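Local coordinates for 450aa long hypothetical fmu protein (Pyrococcus horikoshii, PDB 2YXL) that probably methylates cytosine at carbon 5 in RNA, using S-adenosylmethionine as methyl donor, at residues Gly65-Asp68 with Lys69-Glu73; Leu90-Ala93 with Val94-Leu98; Ser248-Ala251 with Ser252-Asp256; Lys298-Lys301 with Asp302-Arg306. All blocks are in the same frame, centred on the assembly; numbering follows the deposited sequence.

Interaction 1 (Gly65-Asp68 with Lys69-Glu73); sequences GLID and KVIKE
Ile67 and Ile71 meet one turn apart on helix 47-75, an alpha-helix of the N-terminal helical region. Their side chains slant across one another. The contact is made by the gamma-methyl of the first and the delta-methyl of the second, with Ile67 CG2 3.9 Å from Ile71 CD1. The rotation of Ile71 explains this. Its CG1 is anti to the carbonyl carbon (chi1 -65°), which lays the longer branch back along the helix, with CG1 3.4 Å from Ile67 O. Both isoleucines also pack on helix 84-99, Ile67 on Asp95 and Ile71 on Leu90 and Val94.

Asp68 runs alongside Ile71 and points the same way. Asp68 OD2 forms a salt bridge with Arg91 NH2 of helix 84-99, so a charged pair borders the apolar seam.

Lys69 follows a different face. Its CG lies 3.5 Å from Gly65 O, and the side chain also touches Glu152 of helix 147-155. Val70 turns CG2 over Leu66 O and touches Val94 and Tyr140.

Four i to i+4 backbone bonds hold the turn, and they differ in where the donor stands. Lys69 N sits above the carbonyl plane of Gly65, 3.3 Å from its O. Ile71 N approaches Ile67 O at 2.9 Å and lies in the carbonyl plane.

Interaction 2 (Leu90-Ala93 with Val94-Leu98); sequences LRVA and VDIAL
Val92 and Ile96 form the apolar side-chain pair of this helical turn. They lie side by side and point the same way, with Val92 CG1 3.8 Å from Ile96 CD1. The torsions of Ile96 account for this. With CG1 anti to the carbonyl carbon (chi1 -78°) it lies beside the backbone N, 3.4 Å from Val92 O. The extended chi2 of 170° then carries CD1 on to Val92 CG1. Val92 also packs on Ile18, Ile19 and Ile22 of helix 12-24, and Ile96 on Pro102.

The backbone bonds are regular. Four i to i+4 bonds, from Val94 N to Leu90 O through Ala97 N to Ala93 O, run from 2.9 to 3.1 Å. Val94 CG2, Asp95 CB and Ala97 CB lie against the carbonyl oxygens one turn back.

The charged ends are engaged outside this turn. The buried guanidinium of Arg91 forms two salt bridges, NH2 with Asp68 OD2 and NH1 with Glu26 OE2, which would offset its charge. Asp95 has a weak hydrogen bond between OD1 and His100 NE2, while its OD2 lies close to Asp59 OD2, so one of these two acids may be protonated.

The arrangement is that of a buried alpha-helix in an all-helical bundle: helix 84-99 is packed between helices 12-24, 47-75 and 124-138.

Interaction 3 (Ser248-Ala251 with Ser252-Asp256); sequences SAVA and SIVLD
Helix 246-255 flanks the sinefungin pocket of the class I methyltransferase fold, and Val250 meets Val254 within it. The two valines slant past each other, with Val250 CG1 3.8 Å from Val254 CG2. In Val254, CG2 is anti to the carbonyl carbon and beside the backbone N (chi1 163° for CG1), which brings it 3.4 Å from Val250 O. Val250 also packs on Tyr443 of strand 441-447.

Ile253 takes another face. Its CD1 reaches back to 3.5 Å from Ala249 O, and the side chain touches His276.

Two backbone bonds cross the turn. Val254 N meets Val250 O at 2.8 Å, and Leu255 N meets Ala251 O at 3.1 Å. Both donors lie nearly in line with the C=O bond. Ser248 O and Ser252 N are 4.0 Å apart. The helix ends at Leu255; Asp256, with positive phi, is the first residue to leave it.

The two serines face helix 272-280. Ser248 OG makes a weak hydrogen bond with Lys273 NZ, and Ser252 OG makes one with Lys273 O. The serines thus meet the ammonium and the backbone O of Lys273, consistent with a second-shell position if that lysine binds S-adenosylmethionine, as predicted.

Interaction 4 (Lys298-Lys301 with Asp302-Arg306); sequences KRLK and DFVKR
Asp302, Phe303 and Val304 donate their backbone N-H groups to Lys298, Arg299 and Leu300 in successive i to i+4 bonds, and a weak fourth bond links Lys305 N to Lys301 O. The first is the least straight (N-H...O 148°), and its donor, Asp302 N, stands above the carbonyl plane of Lys298, 3.1 Å from its O. Val304 N to Leu300 O is straighter (166°), at 2.9 Å.

Leu300 and Val304 make the apolar pair. The leucine delta-methyl CD1 is 3.7 Å from Val304 CG2, and the side chains run at a slant. Leu300 has CG anti to the backbone N (chi1 172°), which sends its branched end along the helix toward the valine. Leu300 also touches Ala268, and Val304 touches Ile309.

The Phe303 ring lies oblique to the Arg299 carbonyl. It also packs on Phe236 of helix 234-237, and Arg299 packs on Pro270.

Lys298, which is exposed, lies beside the partly exposed Asp302. The lysine touches by its chain, CD being 4.0 Å from Asp302 OD1. Its NZ is 5.9 Å from that oxygen and not in contact; any attraction would be long-range and probably weak.

This is the helix of a beta-alpha-beta unit, strand 286-290, helix 294-306 and strand 312-315, in a Rossmann-like methyltransferase domain. Its buried Leu300 lies beside the glycine-rich loop predicted to bind S-adenosylmethionine.

Interactions 1 and 2 sit on consecutive helices, 47-75 and 84-99, and touch directly. Their centres are about 10 Å apart. Asp68 OD2 and Arg91 NH2 join them in a salt bridge of 2.8 Å, and Ile71 CD1 packs 3.8 Å from Leu90 CB. Interactions 3 and 4 lie across the chain's centre, near the sinefungin pocket. The centres of interactions 1 and 3 are about 41 Å apart, those of interactions 2 and 4 about 39 Å. Interactions 1 and 2 thus lie far from the cofactor pocket. Interactions 3 and 4 do not touch each other; their centres are about 20 Å apart. They approach the cofactor site through different residues. The side chain of Ser248 is about 6 Å from bound sinefungin, and that of Leu300 about 7 Å.

Interaction 1 (Gly65-Asp68 with Lys69-Glu73)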
ATOM      1  N   GLY A  65       5.013 -12.454 -10.507  1.00 33.18           N
ATOM      2  CA  GLY A  65       6.125 -12.580 -11.445  1.00 33.31           C
ATOM      3  C   GLY A  65       6.539 -14.012 -11.708  1.00 33.31           C
ATOM      4  O   GLY A  65       6.978 -14.349 -12.807  1.00 33.44           O
ATOM      5  N   LEU A  66       6.398 -14.856 -10.691  1.00 33.43           N
ATOM      6  CA  LEU A  66       6.739 -16.266 -10.810  1.00 33.35           C
ATOM      7  C   LEU A  66       5.641 -17.018 -11.561  1.00 33.29           C
ATOM      8  O   LEU A  66       5.927 -17.858 -12.422  1.00 33.18           O
ATOM      9  CB  LEU A  66       6.998 -16.870  -9.428  1.00 33.45           C
ATOM     10  CG  LEU A  66       8.217 -16.313  -8.676  1.00 33.92           C
ATOM     11  CD1 LEU A  66       8.142 -16.611  -7.178  1.00 33.83           C
ATOM     12  CD2 LEU A  66       9.526 -16.835  -9.267  1.00 34.27           C
ATOM     13  N   ILE A  67       4.390 -16.697 -11.237  1.00 33.19           N
ATOM     14  CA  ILE A  67       3.228 -17.217 -11.957  1.00 33.32           C
ATOM     15  C   ILE A  67       3.326 -16.900 -13.460  1.00 33.48           C
ATOM     16  O   ILE A  67       3.107 -17.777 -14.303  1.00 33.42           O
ATOM     17  CB  ILE A  67       1.902 -16.687 -11.334  1.00 33.26           C
ATOM     18  CG1 ILE A  67       1.640 -17.375  -9.984  1.00 33.73           C
ATOM     19  CG2 ILE A  67       0.723 -16.885 -12.283  1.00 33.21           C
ATOM     20  CD1 ILE A  67       0.573 -16.716  -9.113  1.00 33.34           C
ATOM     21  N   ASP A  68       3.683 -15.655 -13.779  1.00 33.62           N
ATOM     22  CA  ASP A  68       3.843 -15.211 -15.165  1.00 33.84           C
ATOM     23  C   ASP A  68       4.907 -16.009 -15.921  1.00 33.79           C
ATOM     24  O   ASP A  68       4.690 -16.379 -17.077  1.00 33.75           O
ATOM     25  CB  ASP A  68       4.150 -13.706 -15.232  1.00 34.10           C
ATOM     26  CG  ASP A  68       2.944 -12.831 -14.866  1.00 35.11           C
ATOM     27  OD1 ASP A  68       1.824 -13.368 -14.680  1.00 36.30           O
ATOM     28  OD2 ASP A  68       3.119 -11.596 -14.765  1.00 35.88           O
ATOM     29  N   LYS A  69       6.040 -16.284 -15.270  1.00 33.83           N
ATOM     30  CA  LYS A  69       7.088 -17.131 -15.860  1.00 33.98           C
ATOM     31  C   LYS A  69       6.584 -18.533 -16.200  1.00 33.93           C
ATOM     32  O   LYS A  69       7.000 -19.111 -17.206  1.00 34.12           O
ATOM     33  CB  LYS A  69       8.309 -17.239 -14.947  1.00 34.10           C
ATOM     34  CG  LYS A  69       9.198 -16.008 -14.933  1.00 35.12           C
ATOM     35  CD  LYS A  69      10.540 -16.305 -14.267  1.00 36.42           C
ATOM     36  CE  LYS A  69      11.192 -15.037 -13.723  1.00 37.23           C
ATOM     37  NZ  LYS A  69      11.454 -14.021 -14.785  1.00 38.04           N
ATOM     38  N   VAL A  70       5.699 -19.069 -15.361  1.00 33.82           N
ATOM     39  CA  VAL A  70       5.067 -20.363 -15.621  1.00 33.90           C
ATOM     40  C   VAL A  70       4.127 -20.269 -16.823  1.00 34.02           C
ATOM     41  O   VAL A  70       4.146 -21.135 -17.704  1.00 33.94           O
ATOM     42  CB  VAL A  70       4.307 -20.906 -14.377  1.00 34.00           C
ATOM     43  CG1 VAL A  70       3.446 -22.116 -14.744  1.00 33.53           C
ATOM     44  CG2 VAL A  70       5.285 -21.263 -13.258  1.00 33.54           C
ATOM     45  N   ILE A  71       3.316 -19.213 -16.857  1.00 34.19           N
ATOM     46  CA  ILE A  71       2.405 -18.974 -17.979  1.00 34.37           C
ATOM     47  C   ILE A  71       3.173 -18.904 -19.302  1.00 34.64           C
ATOM     48  O   ILE A  71       2.741 -19.486 -20.297  1.00 34.83           O
ATOM     49  CB  ILE A  71       1.517 -17.718 -17.766  1.00 34.30           C
ATOM     50  CG1 ILE A  71       0.578 -17.935 -16.571  1.00 34.13           C
ATOM     51  CG2 ILE A  71       0.707 -17.402 -19.024  1.00 33.84           C
ATOM     52  CD1 ILE A  71      -0.161 -16.690 -16.104  1.00 34.43           C
ATOM     53  N   LYS A  72       4.321 -18.228 -19.294  1.00 34.95           N
ATOM     54  CA  LYS A  72       5.169 -18.126 -20.484  1.00 35.46           C
ATOM     55  C   LYS A  72       5.682 -19.490 -20.966  1.00 35.56           C
ATOM     56  O   LYS A  72       5.746 -19.736 -22.170  1.00 35.68           O
ATOM     57  CB  LYS A  72       6.339 -17.160 -20.250  1.00 35.42           C
ATOM     58  CG  LYS A  72       7.219 -16.951 -21.480  1.00 35.76           C
ATOM     59  CD  LYS A  72       8.381 -16.015 -21.201  1.00 35.97           C
ATOM     60  CE  LYS A  72       9.293 -15.921 -22.420  1.00 36.87           C
ATOM     61  NZ  LYS A  72      10.302 -14.833 -22.263  1.00 37.73           N
ATOM     62  N   GLU A  73       6.036 -20.366 -20.030  1.00 35.70           N
ATOM     63  CA  GLU A  73       6.501 -21.712 -20.361  1.00 36.05           C
ATOM     64  C   GLU A  73       5.401 -22.527 -21.034  1.00 35.95           C
ATOM     65  O   GLU A  73       5.653 -23.238 -22.008  1.00 35.99           O
ATOM     66  CB  GLU A  73       6.990 -22.449 -19.108  1.00 36.01           C
ATOM     67  CG  GLU A  73       8.283 -21.911 -18.515  1.00 36.45           C
ATOM     68  CD  GLU A  73       8.757 -22.703 -17.299  1.00 36.93           C
ATOM     69  OE1 GLU A  73       8.610 -23.949 -17.288  1.00 38.17           O
ATOM     70  OE2 GLU A  73       9.290 -22.077 -16.354  1.00 38.00           O
TER

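Interaction 2 (Leu90-Ala93 with Val94-Leu98)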
ATOM      1  N   LEU A  90      -5.677 -16.929 -16.311  1.00 30.87           N
ATOM      2  CA  LEU A  90      -4.498 -17.789 -16.335  1.00 30.84           C
ATOM      3  C   LEU A  90      -3.734 -17.723 -15.009  1.00 31.06           C
ATOM      4  O   LEU A  90      -3.291 -18.752 -14.496  1.00 31.21           O
ATOM      5  CB  LEU A  90      -3.592 -17.441 -17.522  1.00 30.75           C
ATOM      6  CG  LEU A  90      -4.066 -17.814 -18.934  1.00 30.61           C
ATOM      7  CD1 LEU A  90      -3.109 -17.281 -19.976  1.00 29.61           C
ATOM      8  CD2 LEU A  90      -4.232 -19.330 -19.096  1.00 30.69           C
ATOM      9  N   ARG A  91      -3.611 -16.521 -14.447  1.00 30.97           N
ATOM     10  CA  ARG A  91      -2.955 -16.333 -13.151  1.00 31.23           C
ATOM     11  C   ARG A  91      -3.689 -17.073 -12.028  1.00 31.34           C
ATOM     12  O   ARG A  91      -3.069 -17.744 -11.198  1.00 31.30           O
ATOM     13  CB  ARG A  91      -2.829 -14.844 -12.818  1.00 31.26           C
ATOM     14  CG  ARG A  91      -1.729 -14.131 -13.587  1.00 31.36           C
ATOM     15  CD  ARG A  91      -1.811 -12.618 -13.442  1.00 31.78           C
ATOM     16  NE  ARG A  91      -0.603 -11.976 -13.964  1.00 32.38           N
ATOM     17  CZ  ARG A  91      -0.417 -10.662 -14.065  1.00 32.76           C
ATOM     18  NH1 ARG A  91      -1.360  -9.804 -13.689  1.00 32.62           N
ATOM     19  NH2 ARG A  91       0.727 -10.202 -14.553  1.00 33.14           N
ATOM     20  N   VAL A  92      -5.011 -16.949 -12.023  1.00 31.40           N
ATOM     21  CA  VAL A  92      -5.863 -17.621 -11.057  1.00 31.40           C
ATOM     22  C   VAL A  92      -5.716 -19.146 -11.159  1.00 31.67           C
ATOM     23  O   VAL A  92      -5.543 -19.830 -10.139  1.00 31.53           O
ATOM     24  CB  VAL A  92      -7.342 -17.183 -11.236  1.00 31.49           C
ATOM     25  CG1 VAL A  92      -8.298 -18.116 -10.498  1.00 31.22           C
ATOM     26  CG2 VAL A  92      -7.527 -15.740 -10.772  1.00 31.14           C
ATOM     27  N   ALA A  93      -5.762 -19.662 -12.388  1.00 31.60           N
ATOM     28  CA  ALA A  93      -5.689 -21.104 -12.631  1.00 31.75           C
ATOM     29  C   ALA A  93      -4.328 -21.700 -12.267  1.00 31.91           C
ATOM     30  O   ALA A  93      -4.263 -22.765 -11.653  1.00 31.94           O
ATOM     31  CB  ALA A  93      -6.049 -21.429 -14.079  1.00 31.62           C
ATOM     32  N   VAL A  94      -3.253 -21.011 -12.644  1.00 32.18           N
ATOM     33  CA  VAL A  94      -1.891 -21.463 -12.344  1.00 32.44           C
ATOM     34  C   VAL A  94      -1.638 -21.482 -10.834  1.00 32.61           C
ATOM     35  O   VAL A  94      -1.059 -22.433 -10.309  1.00 32.69           O
ATOM     36  CB  VAL A  94      -0.820 -20.612 -13.088  1.00 32.51           C
ATOM     37  CG1 VAL A  94       0.584 -20.867 -12.532  1.00 32.56           C
ATOM     38  CG2 VAL A  94      -0.861 -20.898 -14.591  1.00 32.42           C
ATOM     39  N   ASP A  95      -2.097 -20.442 -10.144  1.00 32.75           N
ATOM     40  CA  ASP A  95      -1.952 -20.356  -8.692  1.00 33.05           C
ATOM     41  C   ASP A  95      -2.734 -21.451  -7.964  1.00 33.14           C
ATOM     42  O   ASP A  95      -2.237 -22.052  -7.005  1.00 33.23           O
ATOM     43  CB  ASP A  95      -2.400 -18.984  -8.193  1.00 33.12           C
ATOM     44  CG  ASP A  95      -2.056 -18.755  -6.743  1.00 33.69           C
ATOM     45  OD1 ASP A  95      -2.989 -18.664  -5.917  1.00 34.85           O
ATOM     46  OD2 ASP A  95      -0.851 -18.679  -6.425  1.00 34.45           O
ATOM     47  N   ILE A  96      -3.958 -21.701  -8.424  1.00 33.18           N
ATOM     48  CA  ILE A  96      -4.811 -22.718  -7.820  1.00 33.02           C
ATOM     49  C   ILE A  96      -4.239 -24.120  -8.061  1.00 33.27           C
ATOM     50  O   ILE A  96      -4.191 -24.939  -7.141  1.00 33.30           O
ATOM     51  CB  ILE A  96      -6.290 -22.574  -8.272  1.00 32.90           C
ATOM     52  CG1 ILE A  96      -6.952 -21.427  -7.499  1.00 32.57           C
ATOM     53  CG2 ILE A  96      -7.063 -23.862  -8.047  1.00 32.86           C
ATOM     54  CD1 ILE A  96      -8.320 -21.014  -8.011  1.00 32.72           C
ATOM     55  N   ALA A  97      -3.779 -24.370  -9.286  1.00 33.45           N
ATOM     56  CA  ALA A  97      -3.219 -25.672  -9.660  1.00 33.67           C
ATOM     57  C   ALA A  97      -1.893 -25.985  -8.963  1.00 33.83           C
ATOM     58  O   ALA A  97      -1.662 -27.121  -8.554  1.00 33.96           O
ATOM     59  CB  ALA A  97      -3.061 -25.778 -11.171  1.00 33.50           C
ATOM     60  N   LEU A  98      -1.031 -24.981  -8.829  1.00 34.12           N
ATOM     61  CA  LEU A  98       0.297 -25.191  -8.252  1.00 34.36           C
ATOM     62  C   LEU A  98       0.318 -25.210  -6.729  1.00 34.35           C
ATOM     63  O   LEU A  98       1.117 -25.931  -6.134  1.00 34.25           O
ATOM     64  CB  LEU A  98       1.293 -24.137  -8.751  1.00 34.48           C
ATOM     65  CG  LEU A  98       1.746 -24.117 -10.214  1.00 35.11           C
ATOM     66  CD1 LEU A  98       2.880 -23.109 -10.374  1.00 35.35           C
ATOM     67  CD2 LEU A  98       2.176 -25.493 -10.711  1.00 35.52           C
TER

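Interaction 3 (Ser248-Ala251 with Ser252-Asp256)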
ATOM      1  N   SER A 248       2.764   5.492   9.352  1.00 37.72           N
ATOM      2  CA  SER A 248       2.191   6.724   8.820  1.00 37.99           C
ATOM      3  C   SER A 248       1.612   7.630   9.905  1.00 38.15           C
ATOM      4  O   SER A 248       1.688   8.856   9.799  1.00 38.37           O
ATOM      5  CB  SER A 248       1.124   6.404   7.778  1.00 37.99           C
ATOM      6  OG  SER A 248       1.698   5.782   6.641  1.00 38.28           O
ATOM      7  N   ALA A 249       1.038   7.025  10.944  1.00 38.29           N
ATOM      8  CA  ALA A 249       0.487   7.775  12.076  1.00 38.34           C
ATOM      9  C   ALA A 249       1.575   8.466  12.898  1.00 38.42           C
ATOM     10  O   ALA A 249       1.366   9.571  13.402  1.00 38.46           O
ATOM     11  CB  ALA A 249      -0.334   6.867  12.960  1.00 38.35           C
ATOM     12  N   VAL A 250       2.723   7.801  13.036  1.00 38.44           N
ATOM     13  CA  VAL A 250       3.879   8.338  13.757  1.00 38.38           C
ATOM     14  C   VAL A 250       4.403   9.621  13.095  1.00 38.41           C
ATOM     15  O   VAL A 250       4.771  10.577  13.785  1.00 38.47           O
ATOM     16  CB  VAL A 250       5.012   7.275  13.870  1.00 38.44           C
ATOM     17  CG1 VAL A 250       6.321   7.897  14.365  1.00 38.25           C
ATOM     18  CG2 VAL A 250       4.586   6.130  14.781  1.00 38.24           C
ATOM     19  N   ALA A 251       4.414   9.633  11.763  1.00 38.40           N
ATOM     20  CA  ALA A 251       4.868  10.786  10.980  1.00 38.49           C
ATOM     21  C   ALA A 251       4.273  12.105  11.472  1.00 38.59           C
ATOM     22  O   ALA A 251       5.015  13.012  11.853  1.00 38.75           O
ATOM     23  CB  ALA A 251       4.573  10.579   9.495  1.00 38.35           C
ATOM     24  N   SER A 252       2.942  12.199  11.490  1.00 38.66           N
ATOM     25  CA  SER A 252       2.256  13.416  11.938  1.00 38.75           C
ATOM     26  C   SER A 252       2.576  13.784  13.384  1.00 38.87           C
ATOM     27  O   SER A 252       2.709  14.962  13.707  1.00 38.89           O
ATOM     28  CB  SER A 252       0.743  13.297  11.752  1.00 38.67           C
ATOM     29  OG  SER A 252       0.397  13.281  10.379  1.00 39.01           O
ATOM     30  N   ILE A 253       2.697  12.776  14.248  1.00 39.00           N
ATOM     31  CA  ILE A 253       3.009  13.004  15.662  1.00 39.15           C
ATOM     32  C   ILE A 253       4.421  13.576  15.825  1.00 39.07           C
ATOM     33  O   ILE A 253       4.645  14.458  16.651  1.00 38.87           O
ATOM     34  CB  ILE A 253       2.804  11.714  16.517  1.00 39.18           C
ATOM     35  CG1 ILE A 253       1.319  11.347  16.573  1.00 39.45           C
ATOM     36  CG2 ILE A 253       3.346  11.892  17.946  1.00 39.11           C
ATOM     37  CD1 ILE A 253       1.041   9.871  16.829  1.00 39.67           C
ATOM     38  N   VAL A 254       5.355  13.077  15.019  1.00 39.23           N
ATOM     39  CA  VAL A 254       6.747  13.536  15.041  1.00 39.34           C
ATOM     40  C   VAL A 254       6.886  15.010  14.622  1.00 39.33           C
ATOM     41  O   VAL A 254       7.548  15.788  15.313  1.00 39.29           O
ATOM     42  CB  VAL A 254       7.662  12.606  14.192  1.00 39.43           C
ATOM     43  CG1 VAL A 254       8.998  13.277  13.853  1.00 39.54           C
ATOM     44  CG2 VAL A 254       7.895  11.290  14.927  1.00 39.38           C
ATOM     45  N   LEU A 255       6.250  15.380  13.508  1.00 39.26           N
ATOM     46  CA  LEU A 255       6.229  16.764  13.027  1.00 39.30           C
ATOM     47  C   LEU A 255       5.671  17.690  14.108  1.00 39.40           C
ATOM     48  O   LEU A 255       6.145  18.825  14.286  1.00 39.12           O
ATOM     49  CB  LEU A 255       5.375  16.884  11.758  1.00 39.35           C
ATOM     50  CG  LEU A 255       5.767  17.823  10.602  1.00 39.73           C
ATOM     51  CD1 LEU A 255       4.516  18.336   9.893  1.00 40.02           C
ATOM     52  CD2 LEU A 255       6.662  19.000  10.994  1.00 38.80           C
ATOM     53  N   ASP A 256       4.655  17.185  14.812  1.00 39.32           N
ATOM     54  CA  ASP A 256       4.073  17.833  15.988  1.00 39.57           C
ATOM     55  C   ASP A 256       3.450  19.209  15.698  1.00 39.63           C
ATOM     56  O   ASP A 256       3.920  20.224  16.214  1.00 39.54           O
ATOM     57  CB  ASP A 256       5.110  17.911  17.121  1.00 39.58           C
ATOM     58  CG  ASP A 256       4.501  18.310  18.448  1.00 40.12           C
ATOM     59  OD1 ASP A 256       5.228  18.910  19.268  1.00 40.36           O
ATOM     60  OD2 ASP A 256       3.301  18.026  18.674  1.00 40.98           O
TER

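Interaction 4 (Lys298-Lys301 with Asp302-Arg306)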
ATOM      1  N   LYS A 298     -10.488  13.938  -4.371  1.00 31.55           N
ATOM      2  CA  LYS A 298     -11.916  13.820  -4.057  1.00 31.67           C
ATOM      3  C   LYS A 298     -12.167  12.875  -2.875  1.00 31.62           C
ATOM      4  O   LYS A 298     -13.173  13.012  -2.174  1.00 31.68           O
ATOM      5  CB  LYS A 298     -12.741  13.426  -5.297  1.00 31.70           C
ATOM      6  CG  LYS A 298     -12.633  11.967  -5.741  1.00 32.18           C
ATOM      7  CD  LYS A 298     -13.743  11.099  -5.143  1.00 32.81           C
ATOM      8  CE  LYS A 298     -13.450   9.609  -5.304  1.00 32.99           C
ATOM      9  NZ  LYS A 298     -13.503   9.157  -6.725  1.00 33.38           N
ATOM     10  N   ARG A 299     -11.256  11.926  -2.663  1.00 31.52           N
ATOM     11  CA  ARG A 299     -11.318  11.045  -1.500  1.00 31.41           C
ATOM     12  C   ARG A 299     -10.972  11.821  -0.232  1.00 31.24           C
ATOM     13  O   ARG A 299     -11.611  11.636   0.805  1.00 31.17           O
ATOM     14  CB  ARG A 299     -10.385   9.840  -1.659  1.00 31.54           C
ATOM     15  CG  ARG A 299     -10.810   8.844  -2.732  1.00 31.92           C
ATOM     16  CD  ARG A 299     -10.442   7.413  -2.350  1.00 32.82           C
ATOM     17  NE  ARG A 299      -8.996   7.192  -2.277  1.00 33.44           N
ATOM     18  CZ  ARG A 299      -8.286   6.505  -3.171  1.00 33.64           C
ATOM     19  NH1 ARG A 299      -6.977   6.366  -3.005  1.00 33.86           N
ATOM     20  NH2 ARG A 299      -8.876   5.950  -4.225  1.00 33.26           N
ATOM     21  N   LEU A 300      -9.969  12.693  -0.333  1.00 31.04           N
ATOM     22  CA  LEU A 300      -9.565  13.565   0.772  1.00 30.88           C
ATOM     23  C   LEU A 300     -10.696  14.504   1.188  1.00 30.77           C
ATOM     24  O   LEU A 300     -10.932  14.695   2.380  1.00 30.86           O
ATOM     25  CB  LEU A 300      -8.289  14.348   0.420  1.00 30.88           C
ATOM     26  CG  LEU A 300      -7.750  15.466   1.330  1.00 30.99           C
ATOM     27  CD1 LEU A 300      -7.687  15.062   2.795  1.00 31.45           C
ATOM     28  CD2 LEU A 300      -6.376  15.918   0.865  1.00 30.93           C
ATOM     29  N   LYS A 301     -11.390  15.075   0.206  1.00 30.65           N
ATOM     30  CA  LYS A 301     -12.544  15.932   0.476  1.00 30.53           C
ATOM     31  C   LYS A 301     -13.674  15.146   1.144  1.00 30.47           C
ATOM     32  O   LYS A 301     -14.355  15.665   2.031  1.00 30.47           O
ATOM     33  CB  LYS A 301     -13.038  16.611  -0.806  1.00 30.50           C
ATOM     34  CG  LYS A 301     -12.107  17.690  -1.344  1.00 30.41           C
ATOM     35  CD  LYS A 301     -12.641  18.280  -2.641  1.00 30.51           C
ATOM     36  CE  LYS A 301     -11.648  19.252  -3.262  1.00 30.48           C
ATOM     37  NZ  LYS A 301     -12.139  19.804  -4.556  1.00 30.42           N
ATOM     38  N   ASP A 302     -13.857  13.894   0.721  1.00 30.39           N
ATOM     39  CA  ASP A 302     -14.841  12.998   1.330  1.00 30.35           C
ATOM     40  C   ASP A 302     -14.501  12.675   2.785  1.00 30.24           C
ATOM     41  O   ASP A 302     -15.388  12.661   3.638  1.00 30.22           O
ATOM     42  CB  ASP A 302     -14.981  11.703   0.523  1.00 30.40           C
ATOM     43  CG  ASP A 302     -15.844  11.872  -0.715  1.00 30.74           C
ATOM     44  OD1 ASP A 302     -15.737  11.025  -1.629  1.00 31.07           O
ATOM     45  OD2 ASP A 302     -16.631  12.843  -0.780  1.00 31.13           O
ATOM     46  N   PHE A 303     -13.221  12.422   3.058  1.00 30.10           N
ATOM     47  CA  PHE A 303     -12.748  12.158   4.418  1.00 30.03           C
ATOM     48  C   PHE A 303     -12.877  13.390   5.317  1.00 29.97           C
ATOM     49  O   PHE A 303     -13.430  13.303   6.414  1.00 29.96           O
ATOM     50  CB  PHE A 303     -11.294  11.658   4.417  1.00 29.99           C
ATOM     51  CG  PHE A 303     -11.142  10.195   4.085  1.00 29.83           C
ATOM     52  CD1 PHE A 303     -10.414   9.796   2.968  1.00 29.67           C
ATOM     53  CD2 PHE A 303     -11.709   9.216   4.896  1.00 29.82           C
ATOM     54  CE1 PHE A 303     -10.261   8.446   2.656  1.00 29.59           C
ATOM     55  CE2 PHE A 303     -11.561   7.864   4.591  1.00 29.96           C
ATOM     56  CZ  PHE A 303     -10.836   7.480   3.467  1.00 29.74           C
ATOM     57  N   VAL A 304     -12.378  14.528   4.836  1.00 29.89           N
ATOM     58  CA  VAL A 304     -12.354  15.778   5.603  1.00 29.82           C
ATOM     59  C   VAL A 304     -13.711  16.142   6.226  1.00 29.81           C
ATOM     60  O   VAL A 304     -13.796  16.354   7.438  1.00 29.81           O
ATOM     61  CB  VAL A 304     -11.760  16.950   4.759  1.00 29.83           C
ATOM     62  CG1 VAL A 304     -12.251  18.315   5.242  1.00 29.79           C
ATOM     63  CG2 VAL A 304     -10.240  16.895   4.786  1.00 29.78           C
ATOM     64  N   LYS A 305     -14.763  16.187   5.409  1.00 29.77           N
ATOM     65  CA  LYS A 305     -16.089  16.579   5.901  1.00 29.76           C
ATOM     66  C   LYS A 305     -16.759  15.493   6.751  1.00 29.68           C
ATOM     67  O   LYS A 305     -17.455  15.800   7.722  1.00 29.70           O
ATOM     68  CB  LYS A 305     -16.996  17.069   4.756  1.00 29.79           C
ATOM     69  CG  LYS A 305     -17.289  16.061   3.637  1.00 29.92           C
ATOM     70  CD  LYS A 305     -18.631  15.343   3.821  1.00 30.05           C
ATOM     71  CE  LYS A 305     -19.828  16.276   3.620  1.00 29.96           C
ATOM     72  NZ  LYS A 305     -19.940  16.791   2.226  1.00 30.00           N
ATOM     73  N   ARG A 306     -16.531  14.232   6.385  1.00 29.57           N
ATOM     74  CA  ARG A 306     -17.077  13.084   7.109  1.00 29.46           C
ATOM     75  C   ARG A 306     -16.437  12.943   8.493  1.00 29.37           C
ATOM     76  O   ARG A 306     -17.097  12.535   9.450  1.00 29.36           O
ATOM     77  CB  ARG A 306     -16.903  11.809   6.273  1.00 29.49           C
ATOM     78  CG  ARG A 306     -17.255  10.492   6.964  1.00 29.59           C
ATOM     79  CD  ARG A 306     -17.899   9.483   6.007  1.00 29.79           C
ATOM     80  NE  ARG A 306     -17.379   9.554   4.639  1.00 29.85           N
ATOM     81  CZ  ARG A 306     -16.343   8.856   4.178  1.00 29.95           C
ATOM     82  NH1 ARG A 306     -15.686   8.019   4.970  1.00 30.02           N
ATOM     83  NH2 ARG A 306     -15.962   9.001   2.916  1.00 29.99           N
TER